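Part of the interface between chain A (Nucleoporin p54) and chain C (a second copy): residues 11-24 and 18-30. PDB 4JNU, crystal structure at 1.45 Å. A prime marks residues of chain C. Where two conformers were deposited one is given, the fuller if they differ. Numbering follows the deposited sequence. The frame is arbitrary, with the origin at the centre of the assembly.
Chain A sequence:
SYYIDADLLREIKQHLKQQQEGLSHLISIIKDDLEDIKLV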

# COMPACT_ATOMS: atom_id res chain seq x y z
N GLU A 11 5.33 10.83 12.36
CA GLU A 11 4.79 9.52 12.72
C GLU A 11 4.00 8.90 11.55
O GLU A 11 4.13 7.69 11.25
CB GLU A 11 3.93 9.62 13.98
CG GLU A 11 4.77 9.97 15.19
CD GLU A 11 3.96 10.55 16.33
OE1 GLU A 11 2.72 10.35 16.34
OE2 GLU A 11 4.55 11.22 17.20
N ILE A 12 3.20 9.70 10.87
CA ILE A 12 2.47 9.23 9.70
C ILE A 12 3.49 8.76 8.66
O ILE A 12 3.29 7.75 8.00
CB ILE A 12 1.56 10.32 9.13
CG1 ILE A 12 0.37 10.52 10.07
CG2 ILE A 12 1.08 9.97 7.74
CD1 ILE A 12 -0.40 11.84 9.87
N LYS A 13 4.59 9.52 8.51
CA LYS A 13 5.61 9.19 7.53
C LYS A 13 6.23 7.84 7.88
O LYS A 13 6.53 7.04 6.99
CB LYS A 13 6.69 10.28 7.48
CG LYS A 13 7.76 10.01 6.43
CD LYS A 13 8.49 11.27 5.95
CE LYS A 13 9.41 11.85 7.01
NZ LYS A 13 10.63 11.03 7.16
N GLN A 14 6.41 7.57 9.18
CA GLN A 14 6.99 6.30 9.61
C GLN A 14 6.07 5.15 9.21
O GLN A 14 6.53 4.13 8.71
CB GLN A 14 7.23 6.33 11.13
CG GLN A 14 8.64 6.04 11.53
CD GLN A 14 9.05 4.65 11.13
OE1 GLN A 14 8.24 3.73 11.13
NE2 GLN A 14 10.32 4.47 10.79
N HIS A 15 4.76 5.30 9.41
CA HIS A 15 3.82 4.27 8.97
C HIS A 15 3.82 4.11 7.46
O HIS A 15 3.71 2.99 6.94
CB HIS A 15 2.39 4.59 9.44
CG HIS A 15 2.20 4.51 10.91
ND1 HIS A 15 2.25 3.33 11.62
CD2 HIS A 15 1.96 5.48 11.82
CE1 HIS A 15 2.05 3.58 12.90
NE2 HIS A 15 1.87 4.88 13.05
N LEU A 16 3.98 5.20 6.72
CA LEU A 16 4.04 5.12 5.26
C LEU A 16 5.29 4.36 4.83
O LEU A 16 5.25 3.61 3.87
CB LEU A 16 4.00 6.51 4.63
CG LEU A 16 2.64 7.22 4.76
CD1 LEU A 16 2.79 8.65 4.28
CD2 LEU A 16 1.51 6.53 4.01
N LYS A 17 6.38 4.54 5.55
CA LYS A 17 7.60 3.80 5.26
C LYS A 17 7.41 2.31 5.49
O LYS A 17 7.94 1.48 4.75
CB LYS A 17 8.75 4.36 6.08
CG LYS A 17 9.22 5.69 5.54
CD LYS A 17 10.50 6.17 6.18
CE LYS A 17 11.43 6.85 5.17
NZ LYS A 17 10.80 7.19 3.86
N GLN A 18 6.63 1.95 6.51
CA GLN A 18 6.30 0.55 6.76
C GLN A 18 5.41 -0.02 5.65
O GLN A 18 5.60 -1.17 5.20
CB GLN A 18 5.63 0.40 8.14
CG GLN A 18 6.60 0.66 9.30
CD GLN A 18 7.78 -0.29 9.30
OE1 GLN A 18 8.93 0.14 9.18
NE2 GLN A 18 7.51 -1.58 9.42
N GLN A 19 4.46 0.77 5.16
CA GLN A 19 3.66 0.37 4.01
C GLN A 19 4.54 0.15 2.78
O GLN A 19 4.35 -0.82 2.03
CB GLN A 19 2.57 1.42 3.71
CG GLN A 19 1.42 1.40 4.69
CD GLN A 19 0.38 0.38 4.33
OE1 GLN A 19 -0.26 0.46 3.28
NE2 GLN A 19 0.22 -0.60 5.18
N GLN A 20 5.49 1.05 2.54
CA GLN A 20 6.39 0.89 1.40
C GLN A 20 7.20 -0.40 1.52
O GLN A 20 7.40 -1.08 0.52
CB GLN A 20 7.33 2.08 1.24
CG GLN A 20 6.66 3.31 0.64
CD GLN A 20 7.53 4.05 -0.38
OE1 GLN A 20 7.23 4.08 -1.58
NE2 GLN A 20 8.60 4.65 0.09
N GLU A 21 7.67 -0.72 2.72
CA GLU A 21 8.36 -1.99 2.94
C GLU A 21 7.46 -3.17 2.60
O GLU A 21 7.92 -4.13 1.97
CB GLU A 21 8.91 -2.11 4.37
CG GLU A 21 10.05 -1.16 4.67
CD GLU A 21 10.51 -1.24 6.12
OE1 GLU A 21 9.95 -2.04 6.89
OE2 GLU A 21 11.46 -0.51 6.47
N GLY A 22 6.20 -3.11 2.97
CA GLY A 22 5.29 -4.19 2.64
C GLY A 22 5.10 -4.37 1.16
O GLY A 22 5.10 -5.52 0.68
N LEU A 23 4.95 -3.29 0.41
CA LEU A 23 4.80 -3.40 -1.04
C LEU A 23 6.08 -3.90 -1.69
O LEU A 23 6.02 -4.68 -2.63
CB LEU A 23 4.40 -2.06 -1.66
CG LEU A 23 3.02 -1.50 -1.31
CD1 LEU A 23 2.76 -0.30 -2.20
CD2 LEU A 23 1.90 -2.53 -1.48
N SER A 24 7.24 -3.46 -1.20
CA SER A 24 8.50 -3.94 -1.72
C SER A 24 8.62 -5.45 -1.53
O SER A 24 8.97 -6.18 -2.47
CB SER A 24 9.67 -3.25 -1.02
OG SER A 24 9.75 -1.88 -1.37
N GLN C 18 -2.69 -8.24 4.95
CA GLN C 18 -1.85 -7.66 5.99
C GLN C 18 -1.61 -6.18 5.70
O GLN C 18 -1.69 -5.32 6.60
CB GLN C 18 -0.52 -8.40 6.08
CG GLN C 18 0.33 -7.97 7.27
CD GLN C 18 -0.33 -8.29 8.61
OE1 GLN C 18 -1.23 -9.13 8.68
NE2 GLN C 18 0.11 -7.61 9.66
N GLN C 19 -1.35 -5.85 4.44
CA GLN C 19 -1.14 -4.47 4.02
C GLN C 19 -2.40 -3.64 4.30
O GLN C 19 -2.29 -2.51 4.77
CB GLN C 19 -0.79 -4.46 2.53
CG GLN C 19 -0.31 -3.14 1.97
CD GLN C 19 1.13 -2.85 2.31
OE1 GLN C 19 1.82 -3.63 2.97
NE2 GLN C 19 1.60 -1.70 1.86
N GLN C 20 -3.57 -4.19 3.99
CA GLN C 20 -4.85 -3.50 4.19
C GLN C 20 -5.08 -3.26 5.66
O GLN C 20 -5.61 -2.21 6.05
CB GLN C 20 -5.99 -4.34 3.60
CG GLN C 20 -7.33 -3.63 3.47
CD GLN C 20 -7.36 -2.66 2.31
OE1 GLN C 20 -6.72 -1.61 2.34
NE2 GLN C 20 -8.12 -3.01 1.28
N GLU C 21 -4.69 -4.20 6.52
CA GLU C 21 -4.81 -4.00 7.96
C GLU C 21 -3.97 -2.80 8.40
O GLU C 21 -4.43 -1.92 9.12
CB GLU C 21 -4.39 -5.26 8.71
CG GLU C 21 -5.39 -6.39 8.60
CD GLU C 21 -5.02 -7.58 9.48
OE1 GLU C 21 -4.08 -7.46 10.29
OE2 GLU C 21 -5.68 -8.64 9.35
N GLY C 22 -2.72 -2.75 7.98
CA GLY C 22 -1.86 -1.64 8.34
C GLY C 22 -2.40 -0.30 7.86
O GLY C 22 -2.32 0.70 8.56
N LEU C 23 -2.97 -0.32 6.67
CA LEU C 23 -3.46 0.87 6.04
C LEU C 23 -4.74 1.35 6.75
O LEU C 23 -4.97 2.55 6.91
CB LEU C 23 -3.70 0.60 4.56
CG LEU C 23 -4.29 1.75 3.77
CD1 LEU C 23 -3.37 2.95 3.82
CD2 LEU C 23 -4.54 1.31 2.34
N SER C 24 -5.58 0.41 7.19
CA SER C 24 -6.77 0.76 7.97
C SER C 24 -6.40 1.39 9.31
O SER C 24 -7.10 2.28 9.82
CB SER C 24 -7.64 -0.48 8.23
OG SER C 24 -8.27 -0.91 7.04
N HIS C 25 -5.33 0.90 9.91
CA HIS C 25 -4.87 1.40 11.19
C HIS C 25 -4.36 2.83 11.04
O HIS C 25 -4.67 3.69 11.86
CB HIS C 25 -3.77 0.52 11.78
CG HIS C 25 -3.10 1.10 12.98
ND1 HIS C 25 -1.80 0.79 13.33
CD2 HIS C 25 -3.54 1.97 13.92
CE1 HIS C 25 -1.47 1.44 14.43
NE2 HIS C 25 -2.51 2.16 14.81
N LEU C 26 -3.62 3.09 9.97
CA LEU C 26 -3.12 4.43 9.73
C LEU C 26 -4.26 5.41 9.45
O LEU C 26 -4.28 6.52 9.98
CB LEU C 26 -2.10 4.42 8.58
CG LEU C 26 -1.54 5.77 8.23
CD1 LEU C 26 -0.86 6.46 9.40
CD2 LEU C 26 -0.55 5.53 7.05
N ILE C 27 -5.23 5.00 8.64
CA ILE C 27 -6.40 5.83 8.41
C ILE C 27 -7.11 6.17 9.73
O ILE C 27 -7.49 7.32 9.94
CB ILE C 27 -7.35 5.17 7.38
CG1 ILE C 27 -6.72 5.24 5.99
CG2 ILE C 27 -8.68 5.89 7.36
CD1 ILE C 27 -7.37 4.33 4.97
N SER C 28 -7.27 5.18 10.62
CA SER C 28 -7.89 5.40 11.93
C SER C 28 -7.11 6.44 12.74
O SER C 28 -7.71 7.30 13.37
CB SER C 28 -7.99 4.08 12.70
OG SER C 28 -8.70 4.24 13.92
N ILE C 29 -5.78 6.38 12.72
CA ILE C 29 -4.94 7.32 13.46
C ILE C 29 -5.18 8.73 12.95
O ILE C 29 -5.32 9.68 13.74
CB ILE C 29 -3.45 6.92 13.31
CG1 ILE C 29 -3.14 5.70 14.16
CG2 ILE C 29 -2.55 8.04 13.73
CD1 ILE C 29 -1.80 5.08 13.86
N ILE C 30 -5.25 8.89 11.63
CA ILE C 30 -5.47 10.21 11.05
C ILE C 30 -6.88 10.70 11.37
O ILE C 30 -7.08 11.88 11.65
CB ILE C 30 -5.22 10.17 9.54
CG1 ILE C 30 -3.73 9.91 9.27
CG2 ILE C 30 -5.64 11.47 8.87
CD1 ILE C 30 -3.40 9.61 7.83

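The two stretches are helices from two copies of Nucleoporin p54, and they run nearly antiparallel: their N-to-C directions differ by 169°, and their axes approach to 10.3 Å. Walking up chain A therefore means walking down chain C, from Ile30′ towards Gln19′, and the character of the contact changes from apolar to polar on the way.

Ile12 opens the apolar part. Its CA-to-CB bond points sideways, yet the long CG1 branch (chi1 m, chi2 t) brings CD1 to 3.9 Å from CG1 of Ile30′, while its own CG1 lies 4.3 Å from CD1 of Leu26′. A branched aliphatic chain suits a buried place like this one, where it can meet two apolar neighbours one helical turn apart and leaves no polar group unpaired. Glu11, Lys13 and Gln14, by contrast, make no contact with the other helix.

His15 points toward chain C and lies opposite Leu26′, the two CA atoms being 7.0 Å apart. Its CB packs 3.7 Å from Leu26′ CD1, and beyond that its ring reaches Ile29′, with NE2 3.8 Å from Ile29′ CD1. The ring also comes near that of His25′, CE1 to CE1 at 4.4 Å; with planes at 70° and centroids 5.7 Å apart, this is an oblique approach. Histidine suits a partly exposed place, because its CB and flat ring can pack against aliphatic neighbours while the ring stays tolerant of solvent.

The next residue, Leu16, one turn on from Ile12, is buried, and its end comes nearer to chain C than its sideways CA-to-CB bond would suggest: CD2 lies 3.8 Å from Leu26′ CD2. Leu26′ thus meets Ile12, His15 and Leu16, residues spaced three, then one, along the helix, which bring their side chains to the same part of its surface.

Gln19 begins the polar part. It is paired with its own counterpart, Gln19′, in a reciprocal arrangement: Gln19′ NE2 donates to Gln19 O at 2.9 Å, and Gln19 NE2 donates to Gln19′ O at 3.2 Å, with N-H...acceptor angles of 168° and 164°. Each carbonyl also accepts its helical bond, Leu23 N to Gln19 O and Leu23′ N to Gln19′ O, both at 3.0 Å, so each oxygen serves two donors. Glutamine is apt here because its chain is long enough to cross the gap and its amide can donate to a backbone oxygen. The two side chains reach across in different rotamers, m, m for Gln19 and t, p for Gln19′, so the exchange is not exactly symmetrical. Gln19 OE1 and Gln19′ NE2 lie 3.2 Å apart, but the angle is too poor for a hydrogen bond.

Gly22 makes room for this exchange. Its CA is 3.5 Å from Gln19′ OE1, and an ideal CB would lie only 2.2 Å from that oxygen. Finally, Leu23 closes the contact, its CD2 resting 3.5 Å from Gln19′ NE2 and helping to enclose the buried amide.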